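Local coordinates for uncharacterized protein (Bordetella bronchiseptica, PDB 4XG0) that probably acts as a kinase in the breakdown of acid sugars, with a sugar-binding and a nucleotide-binding domain, at residues A48-Q53 with V249-Q254; L223-G228 with I420-F425; R106-V111 with G241-L246; G388-T391 with G397-V400. One frame throughout, in Å; residues are numbered along the deposited sequence.

In the fold
From the N terminus, residues 48-53 leave helix 35-47 and enter the edge strand of the eight-stranded parallel sheet; they meet the end of helix 240-252 in interaction 1. Interaction 3 lies within that loop, setting strand 106-110 against an earlier part of the same helix. Interaction 2 crosses both: it starts on helix 217-230, packed beside helix 240-252, and closes on the C-terminal tail, which has returned from the nucleotide-binding domain. Within the loop of interaction 2 sits the hairpin of interaction 4, where Pro399 and Thr389 pack on Phe425. Arg424 and Ala48 link interactions 1 and 2, and the tail thus touches both domains.

Interaction 1. Residues A48-Q53 with V249-Q254; sequences AGWATQ and VWAGGQ
Trp50 meets Trp250 and Ala251 with the edge of its indole, and the contact is mainly apolar. The benzo corner CZ2 presses against the backbone of the helix, 3.5 Å from Ala251 N and nearly in the plane of the ring. The same atom lies 4.0 Å from Ala251 CB. A small methyl suits position 251, since it lets the broad indole come right up to the helix. Trp250 contributes its backbone C, 3.7 Å from Trp50 CZ2, and its CB, while its indole leads away toward Phe45 and Ile28. The aliphatic part of Gln254 borders the contact, its CG 4.4 Å from Trp50 CH2.

The segment carrying Trp50 follows directly on a helix end. Gly49 is the C-prime residue of a Schellman motif closing helix 35-47, with Trp50 N bonded to Phe45 O and Gly49 N to Val46 O. At its positive phi a side chain would collide with the preceding carbonyl oxygen, so glycine fits. In Trp50, chi1 of -63° sets CG anti to the carbonyl carbon and carries across to the helix an indole whose CB does not itself point there.

No hydrogen bond joins the two segments, but Trp50 NE1 donates to Ala247 O one turn earlier in helix 240-252, tying the indole to that helix. Thr52 OG1 donates to Trp50 O at 2.9 Å, approaching from above the carbonyl plane.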
loop_
_atom_site.group_PDB
_atom_site.type_symbol
_atom_site.label_atom_id
_atom_site.label_comp_id
_atom_site.label_asym_id
_atom_site.label_seq_id
_atom_site.Cartn_x
_atom_site.Cartn_y
_atom_site.Cartn_z
ATOM N N ALA A 48 5.466 -5.284 -3.757
ATOM C CA ALA A 48 4.322 -4.421 -4.093
ATOM C C ALA A 48 4.363 -3.839 -5.527
ATOM O O ALA A 48 3.568 -2.964 -5.917
ATOM C CB ALA A 48 4.206 -3.352 -3.060
ATOM N N GLY A 49 5.319 -4.343 -6.301
ATOM C CA GLY A 49 5.445 -4.004 -7.692
ATOM C C GLY A 49 6.469 -2.975 -8.107
ATOM O O GLY A 49 6.636 -2.730 -9.297
ATOM N N TRP A 50 7.128 -2.359 -7.140
ATOM C CA TRP A 50 8.123 -1.330 -7.433
ATOM C C TRP A 50 9.434 -1.907 -7.973
ATOM O O TRP A 50 10.005 -2.818 -7.385
ATOM C CB TRP A 50 8.430 -0.538 -6.182
ATOM C CG TRP A 50 7.288 0.243 -5.599
ATOM C CD1 TRP A 50 6.498 -0.119 -4.514
ATOM C CD2 TRP A 50 6.813 1.526 -6.023
ATOM N NE1 TRP A 50 5.577 0.869 -4.284
ATOM C CE2 TRP A 50 5.758 1.891 -5.161
ATOM C CE3 TRP A 50 7.199 2.422 -7.027
ATOM C CZ2 TRP A 50 5.062 3.121 -5.298
ATOM C CZ3 TRP A 50 6.500 3.643 -7.163
ATOM C CH2 TRP A 50 5.460 3.981 -6.271
ATOM N N ALA A 51 9.935 -1.342 -9.064
ATOM C CA ALA A 51 11.278 -1.647 -9.532
ATOM C C ALA A 51 12.260 -1.031 -8.546
ATOM O O ALA A 51 12.285 0.194 -8.357
ATOM C CB ALA A 51 11.503 -1.086 -10.926
ATOM N N THR A 52 13.050 -1.891 -7.907
ATOM C CA THR A 52 13.798 -1.507 -6.699
ATOM C C THR A 52 15.277 -1.835 -6.861
ATOM O O THR A 52 15.635 -2.934 -7.283
ATOM C CB THR A 52 13.259 -2.252 -5.484
ATOM O OG1 THR A 52 11.882 -1.923 -5.294
ATOM C CG2 THR A 52 14.039 -1.894 -4.233
ATOM N N GLN A 53 16.134 -0.864 -6.577
ATOM C CA GLN A 53 17.564 -1.069 -6.628
ATOM C C GLN A 53 18.141 -0.988 -5.231
ATOM O O GLN A 53 17.665 -0.199 -4.431
ATOM C CB GLN A 53 18.211 0.011 -7.479
ATOM C CG GLN A 53 17.806 0.027 -8.893
ATOM C CD GLN A 53 18.819 -0.631 -9.812
ATOM O OE1 GLN A 53 19.952 -0.920 -9.415
ATOM N NE2 GLN A 53 18.415 -0.852 -11.059
ATOM N N VAL A 249 0.741 2.001 0.185
ATOM C CA VAL A 249 0.033 3.251 0.198
ATOM C C VAL A 249 0.557 4.173 -0.892
ATOM O O VAL A 249 -0.209 4.809 -1.591
ATOM C CB VAL A 249 0.145 3.929 1.575
ATOM C CG1 VAL A 249 -0.321 5.355 1.460
ATOM C CG2 VAL A 249 -0.716 3.160 2.560
ATOM N N TRP A 250 1.867 4.192 -1.054
ATOM C CA TRP A 250 2.476 5.027 -2.067
ATOM C C TRP A 250 2.157 4.514 -3.486
ATOM O O TRP A 250 2.024 5.303 -4.427
ATOM C CB TRP A 250 3.974 5.131 -1.821
ATOM C CG TRP A 250 4.324 6.108 -0.699
ATOM C CD1 TRP A 250 3.573 7.171 -0.277
ATOM C CD2 TRP A 250 5.499 6.097 0.131
ATOM N NE1 TRP A 250 4.213 7.819 0.779
ATOM C CE2 TRP A 250 5.389 7.180 1.034
ATOM C CE3 TRP A 250 6.633 5.279 0.197
ATOM C CZ2 TRP A 250 6.364 7.463 1.982
ATOM C CZ3 TRP A 250 7.589 5.555 1.115
ATOM C CH2 TRP A 250 7.450 6.647 2.014
ATOM N N ALA A 251 2.005 3.202 -3.642
ATOM C CA ALA A 251 1.520 2.654 -4.907
ATOM C C ALA A 251 0.050 3.066 -5.169
ATOM O O ALA A 251 -0.333 3.412 -6.278
ATOM C CB ALA A 251 1.647 1.121 -4.875
ATOM N N GLY A 252 -0.781 3.034 -4.130
ATOM C CA GLY A 252 -2.173 3.388 -4.276
ATOM C C GLY A 252 -2.351 4.817 -4.755
ATOM O O GLY A 252 -3.331 5.153 -5.403
ATOM N N GLY A 253 -1.383 5.661 -4.405
ATOM C CA GLY A 253 -1.412 7.046 -4.840
ATOM C C GLY A 253 -1.215 7.156 -6.330
ATOM O O GLY A 253 -1.554 8.181 -6.935
ATOM N N GLN A 254 -0.708 6.091 -6.942
ATOM C CA GLN A 254 -0.551 6.044 -8.400
ATOM C C GLN A 254 -1.722 5.381 -9.148
ATOM O O GLN A 254 -1.715 5.346 -10.368
ATOM C CB GLN A 254 0.749 5.308 -8.747
ATOM C CG GLN A 254 1.976 5.935 -8.116
ATOM C CD GLN A 254 2.127 7.367 -8.571
ATOM O OE1 GLN A 254 2.037 7.652 -9.767
ATOM N NE2 GLN A 254 2.332 8.272 -7.629
#

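Interaction 2. Residues L223-G228 with I420-F425; sequences LARAIG and IRERRF
Glu422 OE2 and Arg225 NH2 form a long and doubtful salt bridge of 3.6 Å, doubtful because NH2 sits too close to another atom of the model; no hydrogen bond joins the two segments. The carboxylate oxygen lies at the edge of the guanidinium and near its plane, yet the two flat groups are turned 58° apart, so they do not make the paired, two-pronged contact of a coplanar bridge. A close polar pair of Arg225 NH2 with Gln418 OE1 is likewise undecided.

Both side chains are long, as suits charges on widely spaced backbones: the CA atoms of Arg225 and Glu422 are 11.2 Å apart. Arg225 runs extended from CG to NE (chi2 179°), and Glu422 is likewise extended beyond CG; the two chains cross at about a right angle. Val249 and Arg248 of helix 240-252 flank this meeting, touching Arg225 and Glu422 respectively.

In the fold, the contact brings helix 217-230 of the sugar-binding domain near the C-terminal tail, with at most a loose electrostatic link. Glu422 is the first residue after helix 412-421 to leave helical angles. Farther along the tail, Arg424 forms a salt bridge with Glu72. Phe425 turns back on its own segment, with Arg423 CG 3.7 Å above one face of its ring and Ile420 O at its edge.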
loop_
_atom_site.group_PDB
_atom_site.type_symbol
_atom_site.label_atom_id
_atom_site.label_comp_id
_atom_site.label_asym_id
_atom_site.label_seq_id
_atom_site.Cartn_x
_atom_site.Cartn_y
_atom_site.Cartn_z
ATOM N N LEU A 223 -1.611 4.142 10.056
ATOM C CA LEU A 223 -0.568 5.160 10.125
ATOM C C LEU A 223 0.031 5.381 8.743
ATOM O O LEU A 223 0.248 6.515 8.343
ATOM C CB LEU A 223 0.542 4.775 11.137
ATOM C CG LEU A 223 1.795 5.654 11.168
ATOM C CD1 LEU A 223 1.453 7.081 11.450
ATOM C CD2 LEU A 223 2.788 5.185 12.201
ATOM N N ALA A 224 0.287 4.294 8.009
ATOM C CA ALA A 224 0.831 4.402 6.661
ATOM C C ALA A 224 -0.120 5.202 5.753
ATOM O O ALA A 224 0.311 6.057 4.992
ATOM C CB ALA A 224 1.070 3.023 6.077
ATOM N N ARG A 225 -1.421 4.943 5.852
ATOM C CA ARG A 225 -2.403 5.701 5.090
ATOM C C ARG A 225 -2.394 7.196 5.444
ATOM O O ARG A 225 -2.461 8.056 4.548
ATOM C CB ARG A 225 -3.797 5.107 5.275
ATOM C CG ARG A 225 -3.899 3.729 4.647
ATOM C CD ARG A 225 -5.264 3.083 4.821
ATOM N NE ARG A 225 -5.365 1.921 3.938
ATOM C CZ ARG A 225 -6.311 0.981 3.993
ATOM N NH1 ARG A 225 -7.269 1.018 4.916
ATOM N NH2 ARG A 225 -6.286 -0.021 3.116
ATOM N N ALA A 226 -2.339 7.507 6.736
ATOM C CA ALA A 226 -2.226 8.883 7.184
ATOM C C ALA A 226 -0.983 9.531 6.614
ATOM O O ALA A 226 -1.023 10.668 6.170
ATOM C CB ALA A 226 -2.207 8.965 8.712
ATOM N N ILE A 227 0.125 8.819 6.682
ATOM C CA ILE A 227 1.364 9.285 6.092
ATOM C C ILE A 227 1.161 9.551 4.594
ATOM O O ILE A 227 1.606 10.553 4.073
ATOM C CB ILE A 227 2.512 8.283 6.336
ATOM C CG1 ILE A 227 2.982 8.415 7.800
ATOM C CG2 ILE A 227 3.682 8.541 5.396
ATOM C CD1 ILE A 227 3.789 7.287 8.258
ATOM N N GLY A 228 0.470 8.654 3.894
ATOM C CA GLY A 228 0.194 8.872 2.486
ATOM C C GLY A 228 -0.533 10.181 2.243
ATOM O O GLY A 228 -0.161 10.946 1.359
ATOM N N ILE A 420 -5.481 -4.253 -6.206
ATOM C CA ILE A 420 -5.194 -3.622 -7.505
ATOM C C ILE A 420 -4.637 -2.232 -7.229
ATOM O O ILE A 420 -3.623 -1.812 -7.791
ATOM C CB ILE A 420 -6.441 -3.537 -8.390
ATOM C CG1 ILE A 420 -6.795 -4.918 -8.976
ATOM C CG2 ILE A 420 -6.219 -2.561 -9.535
ATOM C CD1 ILE A 420 -8.207 -5.006 -9.575
ATOM N N ARG A 421 -5.308 -1.503 -6.345
ATOM C CA ARG A 421 -4.920 -0.126 -6.093
ATOM C C ARG A 421 -3.517 -0.064 -5.518
ATOM O O ARG A 421 -2.749 0.810 -5.847
ATOM C CB ARG A 421 -5.876 0.511 -5.104
ATOM C CG ARG A 421 -7.255 0.602 -5.618
ATOM C CD ARG A 421 -8.102 1.579 -4.853
ATOM N NE ARG A 421 -9.046 2.070 -5.830
ATOM C CZ ARG A 421 -8.790 3.067 -6.666
ATOM N NH1 ARG A 421 -7.650 3.746 -6.590
ATOM N NH2 ARG A 421 -9.695 3.404 -7.549
ATOM N N GLU A 422 -3.206 -1.015 -4.637
ATOM C CA GLU A 422 -1.988 -0.964 -3.847
ATOM C C GLU A 422 -0.788 -1.664 -4.461
ATOM O O GLU A 422 0.185 -1.936 -3.788
ATOM C CB GLU A 422 -2.275 -1.518 -2.468
ATOM C CG GLU A 422 -3.226 -0.609 -1.717
ATOM C CD GLU A 422 -3.421 -1.011 -0.273
ATOM O OE1 GLU A 422 -3.176 -2.190 0.086
ATOM O OE2 GLU A 422 -3.864 -0.131 0.478
ATOM N N ARG A 423 -0.898 -1.989 -5.751
ATOM C CA ARG A 423 0.216 -2.514 -6.510
ATOM C C ARG A 423 0.675 -1.468 -7.499
ATOM O O ARG A 423 -0.152 -0.794 -8.108
ATOM C CB ARG A 423 -0.198 -3.774 -7.258
ATOM C CG ARG A 423 0.840 -4.279 -8.222
ATOM C CD ARG A 423 0.637 -5.728 -8.560
ATOM N NE ARG A 423 0.911 -6.548 -7.389
ATOM C CZ ARG A 423 2.097 -7.088 -7.111
ATOM N NH1 ARG A 423 2.239 -7.801 -6.007
ATOM N NH2 ARG A 423 3.135 -6.921 -7.925
ATOM N N ARG A 424 1.983 -1.362 -7.634
ATOM C CA ARG A 424 2.613 -0.513 -8.634
ATOM C C ARG A 424 2.691 -1.334 -9.919
ATOM O O ARG A 424 3.257 -2.432 -9.932
ATOM C CB ARG A 424 3.995 -0.107 -8.191
ATOM C CG ARG A 424 4.674 0.820 -9.180
ATOM C CD ARG A 424 3.911 2.141 -9.279
ATOM N NE ARG A 424 4.633 3.071 -10.150
ATOM C CZ ARG A 424 4.085 3.796 -11.120
ATOM N NH1 ARG A 424 2.791 3.714 -11.398
ATOM N NH2 ARG A 424 4.861 4.611 -11.841
ATOM N N PHE A 425 2.116 -0.799 -10.981
ATOM C CA PHE A 425 2.216 -1.438 -12.296
ATOM C C PHE A 425 3.126 -0.611 -13.200
ATOM O O PHE A 425 3.023 0.597 -13.200
ATOM C CB PHE A 425 0.836 -1.530 -12.912
ATOM C CG PHE A 425 -0.081 -2.448 -12.196
ATOM C CD1 PHE A 425 -0.091 -3.790 -12.497
ATOM C CD2 PHE A 425 -0.943 -1.963 -11.216
ATOM C CE1 PHE A 425 -0.967 -4.654 -11.841
ATOM C CE2 PHE A 425 -1.796 -2.813 -10.526
ATOM C CZ PHE A 425 -1.821 -4.165 -10.845
#

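Interaction 3. Residues R106-V111 with G241-L246; sequences RLYKKV and GLAAPL
Tyr108 is the main bump, and its ring projects from strand 106-110 into a hollow formed by Leu242, Ala243 and Leu246 along one side of helix 240-252. Leu246 closes over one face: CD1 sits 4.0 Å from the ring centroid and 15° off the normal, a CH-pi contact. Leucine suits this place because a branched end can spread a methyl over the aromatic plane.

The far end of the ring reaches Ala243, whose CB is 3.8 Å from Tyr108 CE2 and 3.4 Å from Tyr108 OH. With no more than a methyl beyond CA, Ala243 lets the phenol come close to the helix backbone. Leu242 merely borders the ring, its CB 4.5 Å from Tyr108 CE1; Thr41 and Phe45 of helix 35-47 also touch the tyrosine. With CG anti to the backbone N (chi1 166°), the tyrosine ring is carried out from the strand toward the helix. In this apolar setting its OH donates to Ser239 O just before the helix.

Strand and helix segments run nearly antiparallel, at 159° between their directions, with their axes 9.7 Å apart. Pro245 lacks an N-H for the turn before it, and the helix is kinked there. Beyond the hollow, Lys110 NZ donates to Val111 O and also hydrogen-bonds to a citrate, probably from the crystallisation liquor. The arrangement is that of a layered alpha/beta fold, a helix packed on a parallel sheet, in the sugar-binding domain.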
loop_
_atom_site.group_PDB
_atom_site.type_symbol
_atom_site.label_atom_id
_atom_site.label_comp_id
_atom_site.label_asym_id
_atom_site.label_seq_id
_atom_site.Cartn_x
_atom_site.Cartn_y
_atom_site.Cartn_z
ATOM N N ARG A 106 9.473 10.680 -2.076
ATOM C CA ARG A 106 9.092 10.092 -0.793
ATOM C C ARG A 106 10.333 9.506 -0.129
ATOM O O ARG A 106 11.142 8.857 -0.783
ATOM C CB ARG A 106 8.013 9.004 -1.002
ATOM C CG ARG A 106 6.711 9.583 -1.573
ATOM C CD ARG A 106 5.978 10.479 -0.577
ATOM N NE ARG A 106 4.639 10.856 -1.028
ATOM C CZ ARG A 106 4.364 11.815 -1.911
ATOM N NH1 ARG A 106 5.332 12.547 -2.463
ATOM N NH2 ARG A 106 3.100 12.068 -2.232
ATOM N N LEU A 107 10.469 9.730 1.170
ATOM C CA LEU A 107 11.590 9.209 1.942
ATOM C C LEU A 107 11.135 8.305 3.090
ATOM O O LEU A 107 10.277 8.713 3.882
ATOM C CB LEU A 107 12.365 10.354 2.579
ATOM C CG LEU A 107 13.650 9.975 3.291
ATOM C CD1 LEU A 107 14.647 9.528 2.270
ATOM C CD2 LEU A 107 14.227 11.150 4.115
ATOM N N TYR A 108 11.729 7.111 3.203
ATOM C CA TYR A 108 11.465 6.206 4.323
ATOM C C TYR A 108 12.791 5.949 5.024
ATOM O O TYR A 108 13.767 5.519 4.400
ATOM C CB TYR A 108 10.849 4.910 3.796
ATOM C CG TYR A 108 10.765 3.665 4.675
ATOM C CD1 TYR A 108 10.713 3.700 6.056
ATOM C CD2 TYR A 108 10.707 2.417 4.054
ATOM C CE1 TYR A 108 10.608 2.491 6.806
ATOM C CE2 TYR A 108 10.615 1.262 4.773
ATOM C CZ TYR A 108 10.565 1.304 6.147
ATOM O OH TYR A 108 10.459 0.096 6.812
ATOM N N LYS A 109 12.850 6.252 6.317
ATOM C CA LYS A 109 14.036 5.937 7.088
ATOM C C LYS A 109 13.819 4.654 7.889
ATOM O O LYS A 109 12.915 4.572 8.725
ATOM C CB LYS A 109 14.404 7.069 8.069
ATOM C CG LYS A 109 15.724 6.843 8.716
ATOM C CD LYS A 109 16.126 7.981 9.669
ATOM C CE LYS A 109 17.621 7.914 10.077
ATOM N NZ LYS A 109 17.949 6.787 10.997
ATOM N N LYS A 110 14.629 3.641 7.594
ATOM C CA LYS A 110 14.506 2.307 8.163
ATOM C C LYS A 110 15.491 2.139 9.312
ATOM O O LYS A 110 16.716 2.256 9.135
ATOM C CB LYS A 110 14.730 1.215 7.091
ATOM C CG LYS A 110 15.146 -0.172 7.625
ATOM C CD LYS A 110 14.001 -0.853 8.418
ATOM C CE LYS A 110 14.381 -2.266 8.840
ATOM N NZ LYS A 110 15.438 -2.284 9.855
ATOM N N VAL A 111 14.916 1.914 10.500
ATOM C CA VAL A 111 15.657 1.765 11.738
ATOM C C VAL A 111 15.384 0.408 12.404
ATOM O O VAL A 111 14.540 -0.364 11.945
ATOM C CB VAL A 111 15.310 2.921 12.719
ATOM C CG1 VAL A 111 15.733 4.264 12.126
ATOM C CG2 VAL A 111 13.840 2.927 12.998
ATOM N N GLY A 241 8.176 -3.087 10.020
ATOM C CA GLY A 241 6.737 -3.117 10.150
ATOM C C GLY A 241 6.046 -2.159 9.224
ATOM O O GLY A 241 4.978 -2.427 8.749
ATOM N N LEU A 242 6.703 -1.030 8.950
ATOM C CA LEU A 242 6.110 0.025 8.138
ATOM C C LEU A 242 6.371 -0.160 6.637
ATOM O O LEU A 242 5.723 0.471 5.801
ATOM C CB LEU A 242 6.635 1.372 8.562
ATOM C CG LEU A 242 5.582 2.176 9.314
ATOM C CD1 LEU A 242 6.208 3.423 9.873
ATOM C CD2 LEU A 242 4.382 2.561 8.515
ATOM N N ALA A 243 7.295 -1.042 6.297
ATOM C CA ALA A 243 7.741 -1.161 4.899
ATOM C C ALA A 243 6.673 -1.521 3.884
ATOM O O ALA A 243 6.415 -0.759 2.942
ATOM C CB ALA A 243 8.935 -2.107 4.799
ATOM N N ALA A 244 6.033 -2.671 4.019
ATOM C CA ALA A 244 5.023 -3.057 3.044
ATOM C C ALA A 244 3.809 -2.094 3.053
ATOM O O ALA A 244 3.309 -1.702 2.014
ATOM C CB ALA A 244 4.616 -4.465 3.270
ATOM N N PRO A 245 3.333 -1.687 4.240
ATOM C CA PRO A 245 2.247 -0.708 4.260
ATOM C C PRO A 245 2.583 0.558 3.465
ATOM O O PRO A 245 1.722 1.034 2.738
ATOM C CB PRO A 245 2.096 -0.402 5.777
ATOM C CG PRO A 245 2.505 -1.688 6.400
ATOM C CD PRO A 245 3.651 -2.203 5.583
ATOM N N LEU A 246 3.806 1.051 3.558
ATOM C CA LEU A 246 4.186 2.255 2.842
ATOM C C LEU A 246 4.308 1.964 1.352
ATOM O O LEU A 246 3.848 2.759 0.529
ATOM C CB LEU A 246 5.501 2.812 3.363
ATOM C CG LEU A 246 5.416 3.471 4.723
ATOM C CD1 LEU A 246 6.833 3.722 5.314
ATOM C CD2 LEU A 246 4.559 4.788 4.619
#

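Interaction 4. Residues G388-T391 with G397-V400; sequences GTLT and GLPV
Gly388 and Val400 exchange two backbone hydrogen bonds, Val400 N to Gly388 O at 2.8 Å and Gly388 N to Val400 O at 2.9 Å. Both are fairly straight, and they make this an antiparallel hydrogen-bonded pair. Toward the turn, Leu390 N donates to Leu398 O at 2.9 Å, while Leu390 O accepts from Gly397 N at 2.8 Å. Leu390 therefore faces two residues at once.

Thr389 and Pro399 form the non-hydrogen-bonded pair between these bonds, a place where the backbone N does not face the partner strand, so proline costs this ladder no hydrogen bond. Weaker CA-H...O contacts fill in here: Pro399 CA lies 3.3 Å from Gly388 O, and Thr389 CA approaches Leu398 O. On this face Thr389 turns CG2 toward Gly397 O, and Phe425 of the C-terminal tail packs against Thr389 and Pro399.

Apolar side chains gather beside the strands. Leu390 and Leu398 lie side by side and point the same way, with Leu390 CD1 4.1 Å from Leu398 CB. The other methyl, Leu390 CD2, meets Val400 CG1 at 3.8 Å, the two side chains crossing at about a right angle.

Gly397 has a positive phi that would push a side chain into the preceding carbonyl. Gly397 and Leu398 together lie opposite the single residue Leu390, the pattern of a G1 beta bulge with glycine in its first position, here at the turn end of a beta hairpin in the nucleotide-binding domain.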
loop_
_atom_site.group_PDB
_atom_site.type_symbol
_atom_site.label_atom_id
_atom_site.label_comp_id
_atom_site.label_asym_id
_atom_site.label_seq_id
_atom_site.Cartn_x
_atom_site.Cartn_y
_atom_site.Cartn_z
ATOM N N GLY A 388 -3.344 -10.024 -12.400
ATOM C CA GLY A 388 -2.509 -9.901 -13.578
ATOM C C GLY A 388 -2.948 -8.688 -14.366
ATOM O O GLY A 388 -3.663 -7.838 -13.853
ATOM N N THR A 389 -2.458 -8.589 -15.601
ATOM C CA THR A 389 -2.910 -7.573 -16.518
ATOM C C THR A 389 -3.448 -8.205 -17.813
ATOM O O THR A 389 -2.933 -9.209 -18.278
ATOM C CB THR A 389 -1.781 -6.627 -16.850
ATOM O OG1 THR A 389 -0.636 -7.339 -17.333
ATOM C CG2 THR A 389 -1.378 -5.854 -15.584
ATOM N N LEU A 390 -4.452 -7.576 -18.408
ATOM C CA LEU A 390 -4.994 -8.091 -19.660
ATOM C C LEU A 390 -3.953 -8.107 -20.759
ATOM O O LEU A 390 -3.168 -7.166 -20.949
ATOM C CB LEU A 390 -6.221 -7.324 -20.159
ATOM C CG LEU A 390 -7.430 -7.353 -19.232
ATOM C CD1 LEU A 390 -8.575 -6.503 -19.748
ATOM C CD2 LEU A 390 -7.882 -8.783 -19.000
ATOM N N THR A 391 -3.965 -9.189 -21.534
ATOM C CA THR A 391 -3.187 -9.206 -22.755
ATOM C C THR A 391 -4.101 -9.238 -23.943
ATOM O O THR A 391 -5.131 -9.934 -23.930
ATOM C CB THR A 391 -2.233 -10.406 -22.816
ATOM O OG1 THR A 391 -2.974 -11.606 -23.019
ATOM C CG2 THR A 391 -1.482 -10.527 -21.522
ATOM N N GLY A 397 -3.140 -4.346 -20.748
ATOM C CA GLY A 397 -2.482 -3.718 -19.638
ATOM C C GLY A 397 -3.339 -3.471 -18.422
ATOM O O GLY A 397 -2.794 -3.233 -17.334
ATOM N N LEU A 398 -4.654 -3.542 -18.561
ATOM C CA LEU A 398 -5.529 -3.272 -17.430
ATOM C C LEU A 398 -5.356 -4.338 -16.370
ATOM O O LEU A 398 -5.475 -5.522 -16.670
ATOM C CB LEU A 398 -6.979 -3.231 -17.854
ATOM C CG LEU A 398 -7.995 -2.792 -16.801
ATOM C CD1 LEU A 398 -7.883 -1.303 -16.490
ATOM C CD2 LEU A 398 -9.361 -3.144 -17.258
ATOM N N PRO A 399 -5.124 -3.923 -15.123
ATOM C CA PRO A 399 -5.106 -4.932 -14.051
ATOM C C PRO A 399 -6.445 -5.642 -13.890
ATOM O O PRO A 399 -7.519 -5.039 -14.013
ATOM C CB PRO A 399 -4.770 -4.119 -12.817
ATOM C CG PRO A 399 -3.949 -2.918 -13.369
ATOM C CD PRO A 399 -4.753 -2.587 -14.623
ATOM N N VAL A 400 -6.359 -6.948 -13.657
ATOM C CA VAL A 400 -7.534 -7.797 -13.542
ATOM C C VAL A 400 -7.309 -8.839 -12.441
ATOM O O VAL A 400 -6.184 -9.309 -12.221
ATOM C CB VAL A 400 -7.856 -8.525 -14.901
ATOM C CG1 VAL A 400 -6.628 -9.273 -15.424
ATOM C CG2 VAL A 400 -9.044 -9.442 -14.767
#